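Local structure of type 3 secretion system translocon protein SctE (3U0C) at residues N91-D96 with E193-S198. The protein is inserted with its partner translocator into the host membrane, forming the pore through which type III secretion effectors enter target cells. Numbering follows the deposited sequence.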
loop_
_atom_site.group_PDB
_atom_site.type_symbol
_atom_site.label_atom_id
_atom_site.label_comp_id
_atom_site.label_asym_id
_atom_site.label_seq_id
_atom_site.Cartn_x
_atom_site.Cartn_y
_atom_site.Cartn_z
ATOM N N ASN A 91 2.372 10.916 21.463
ATOM C CA ASN A 91 1.443 11.675 20.648
ATOM C C ASN A 91 2.061 12.214 19.355
ATOM O O ASN A 91 1.481 12.065 18.288
ATOM C CB ASN A 91 0.811 12.813 21.449
ATOM C CG ASN A 91 -0.393 12.361 22.261
ATOM O OD1 ASN A 91 -1.223 11.588 21.791
ATOM N ND2 ASN A 91 -0.500 12.860 23.478
ATOM N N LEU A 92 3.229 12.849 19.457
ATOM C CA LEU A 92 3.887 13.430 18.283
ATOM C C LEU A 92 4.331 12.362 17.286
ATOM O O LEU A 92 4.210 12.527 16.081
ATOM C CB LEU A 92 5.113 14.237 18.694
ATOM C CG LEU A 92 4.903 15.609 19.321
ATOM C CD1 LEU A 92 6.239 16.150 19.838
ATOM C CD2 LEU A 92 4.254 16.547 18.323
ATOM N N GLU A 93 4.875 11.286 17.831
ATOM C CA GLU A 93 5.428 10.184 17.078
ATOM C C GLU A 93 4.313 9.497 16.297
ATOM O O GLU A 93 4.439 9.244 15.100
ATOM C CB GLU A 93 6.068 9.216 18.070
ATOM C CG GLU A 93 6.670 7.957 17.513
ATOM C CD GLU A 93 6.924 6.943 18.601
ATOM O OE1 GLU A 93 7.851 7.162 19.425
ATOM O OE2 GLU A 93 6.170 5.947 18.665
ATOM N N PHE A 94 3.221 9.207 17.000
ATOM C CA PHE A 94 2.037 8.576 16.421
ATOM C C PHE A 94 1.431 9.427 15.315
ATOM O O PHE A 94 1.043 8.914 14.258
ATOM C CB PHE A 94 0.987 8.371 17.505
ATOM C CG PHE A 94 -0.195 7.541 17.076
ATOM C CD1 PHE A 94 -0.134 6.161 17.105
ATOM C CD2 PHE A 94 -1.382 8.142 16.691
ATOM C CE1 PHE A 94 -1.218 5.404 16.743
ATOM C CE2 PHE A 94 -2.468 7.382 16.329
ATOM C CZ PHE A 94 -2.384 6.018 16.358
ATOM N N SER A 95 1.336 10.724 15.572
ATOM C CA SER A 95 0.791 11.638 14.590
ATOM C C SER A 95 1.596 11.601 13.290
ATOM O O SER A 95 1.018 11.542 12.203
ATOM C CB SER A 95 0.754 13.057 15.137
ATOM O OG SER A 95 0.173 13.939 14.195
ATOM N N ASP A 96 2.921 11.634 13.403
ATOM C CA ASP A 96 3.784 11.665 12.224
ATOM C C ASP A 96 3.622 10.384 11.431
ATOM O O ASP A 96 3.494 10.409 10.214
ATOM C CB ASP A 96 5.257 11.855 12.609
ATOM C CG ASP A 96 5.565 13.272 13.100
ATOM O OD1 ASP A 96 4.842 14.225 12.711
ATOM O OD2 ASP A 96 6.532 13.441 13.878
ATOM N N GLU A 193 -1.511 -1.413 12.989
ATOM C CA GLU A 193 -1.753 -2.180 14.209
ATOM C C GLU A 193 -0.546 -2.134 15.166
ATOM O O GLU A 193 -0.707 -1.992 16.364
ATOM C CB GLU A 193 -2.097 -3.632 13.874
ATOM C CG GLU A 193 -2.617 -4.444 15.048
ATOM C CD GLU A 193 -3.315 -5.723 14.610
ATOM O OE1 GLU A 193 -2.960 -6.261 13.529
ATOM O OE2 GLU A 193 -4.230 -6.188 15.330
ATOM N N LYS A 194 0.656 -2.280 14.616
ATOM C CA LYS A 194 1.880 -2.236 15.399
ATOM C C LYS A 194 1.922 -0.947 16.215
ATOM O O LYS A 194 2.134 -0.971 17.419
ATOM C CB LYS A 194 3.100 -2.309 14.485
ATOM C CG LYS A 194 4.404 -2.753 15.157
ATOM C CD LYS A 194 5.612 -2.552 14.223
ATOM C CE LYS A 194 6.944 -2.650 14.993
ATOM N NZ LYS A 194 8.190 -2.381 14.177
ATOM N N GLU A 195 1.713 0.174 15.537
ATOM C CA GLU A 195 1.738 1.483 16.157
ATOM C C GLU A 195 0.660 1.648 17.233
ATOM O O GLU A 195 0.919 2.186 18.307
ATOM C CB GLU A 195 1.616 2.572 15.093
ATOM C CG GLU A 195 2.788 2.606 14.096
ATOM C CD GLU A 195 4.104 3.021 14.760
ATOM O OE1 GLU A 195 4.073 3.483 15.925
ATOM O OE2 GLU A 195 5.168 2.885 14.115
ATOM N N ILE A 196 -0.543 1.175 16.942
ATOM C CA ILE A 196 -1.637 1.252 17.894
ATOM C C ILE A 196 -1.320 0.436 19.148
ATOM O O ILE A 196 -1.597 0.865 20.260
ATOM C CB ILE A 196 -2.966 0.752 17.289
ATOM C CG1 ILE A 196 -3.493 1.742 16.245
ATOM C CG2 ILE A 196 -3.999 0.537 18.397
ATOM C CD1 ILE A 196 -4.418 2.801 16.806
ATOM N N ASP A 197 -0.727 -0.738 18.959
ATOM C CA ASP A 197 -0.469 -1.652 20.062
ATOM C C ASP A 197 0.653 -1.166 20.970
ATOM O O ASP A 197 0.756 -1.585 22.120
ATOM C CB ASP A 197 -0.126 -3.046 19.545
ATOM C CG ASP A 197 -1.340 -3.803 19.035
ATOM O OD1 ASP A 197 -2.483 -3.384 19.306
ATOM O OD2 ASP A 197 -1.139 -4.832 18.366
ATOM N N SER A 198 1.500 -0.285 20.464
ATOM C CA SER A 198 2.606 0.184 21.270
ATOM C C SER A 198 2.401 1.631 21.700
ATOM O O SER A 198 3.331 2.266 22.193
ATOM C CB SER A 198 3.914 0.045 20.500
ATOM O OG SER A 198 4.115 1.160 19.658
#
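Phe-94 and Ile-196 make the apolar part of this contact between helix 71-141 and the C-terminal end of helix 150-197. A chi1 of -171° turns CG of Phe-94 away from the backbone N, and the ring reaches across with its outer edge doing the touching: CZ of Phe-94 lies 3.8 Å from CD1 of Ile-196, with CE1 of Phe-94 slightly farther from the same methyl. This methyl sits near the ring plane, at the edge and not over a face. The backbone is met at the same edge, where Phe-94 CE1 comes within 4.2 Å of Glu-195 O and within 4.3 Å of the Glu-195 CB. Phe-199, next to the end of the second helix, adds an edge-to-face ring contact with Phe-94.

The carboxylates of Glu-93 and Glu-195 bring OE2 of the first to 4.2 Å from OE1 of the second, a close approach of like charges with no bond between them. Glu-93 has its polar partners within its own helix: Lys-90 NZ forms a salt bridge with its OE2, and the amide NE2 of Gln-89 hydrogen-bonds to its OE1.

The two helices run antiparallel at 168°, their local axes 11.0 Å apart, as neighbouring arms of the translocator's N-terminal coiled-coil domain. With 153 Å² buried and two carboxylates adjacent, the pairing here rests on van der Waals contact at one aromatic edge, while Lys-90, paired with Glu-93, probably eases the repulsion.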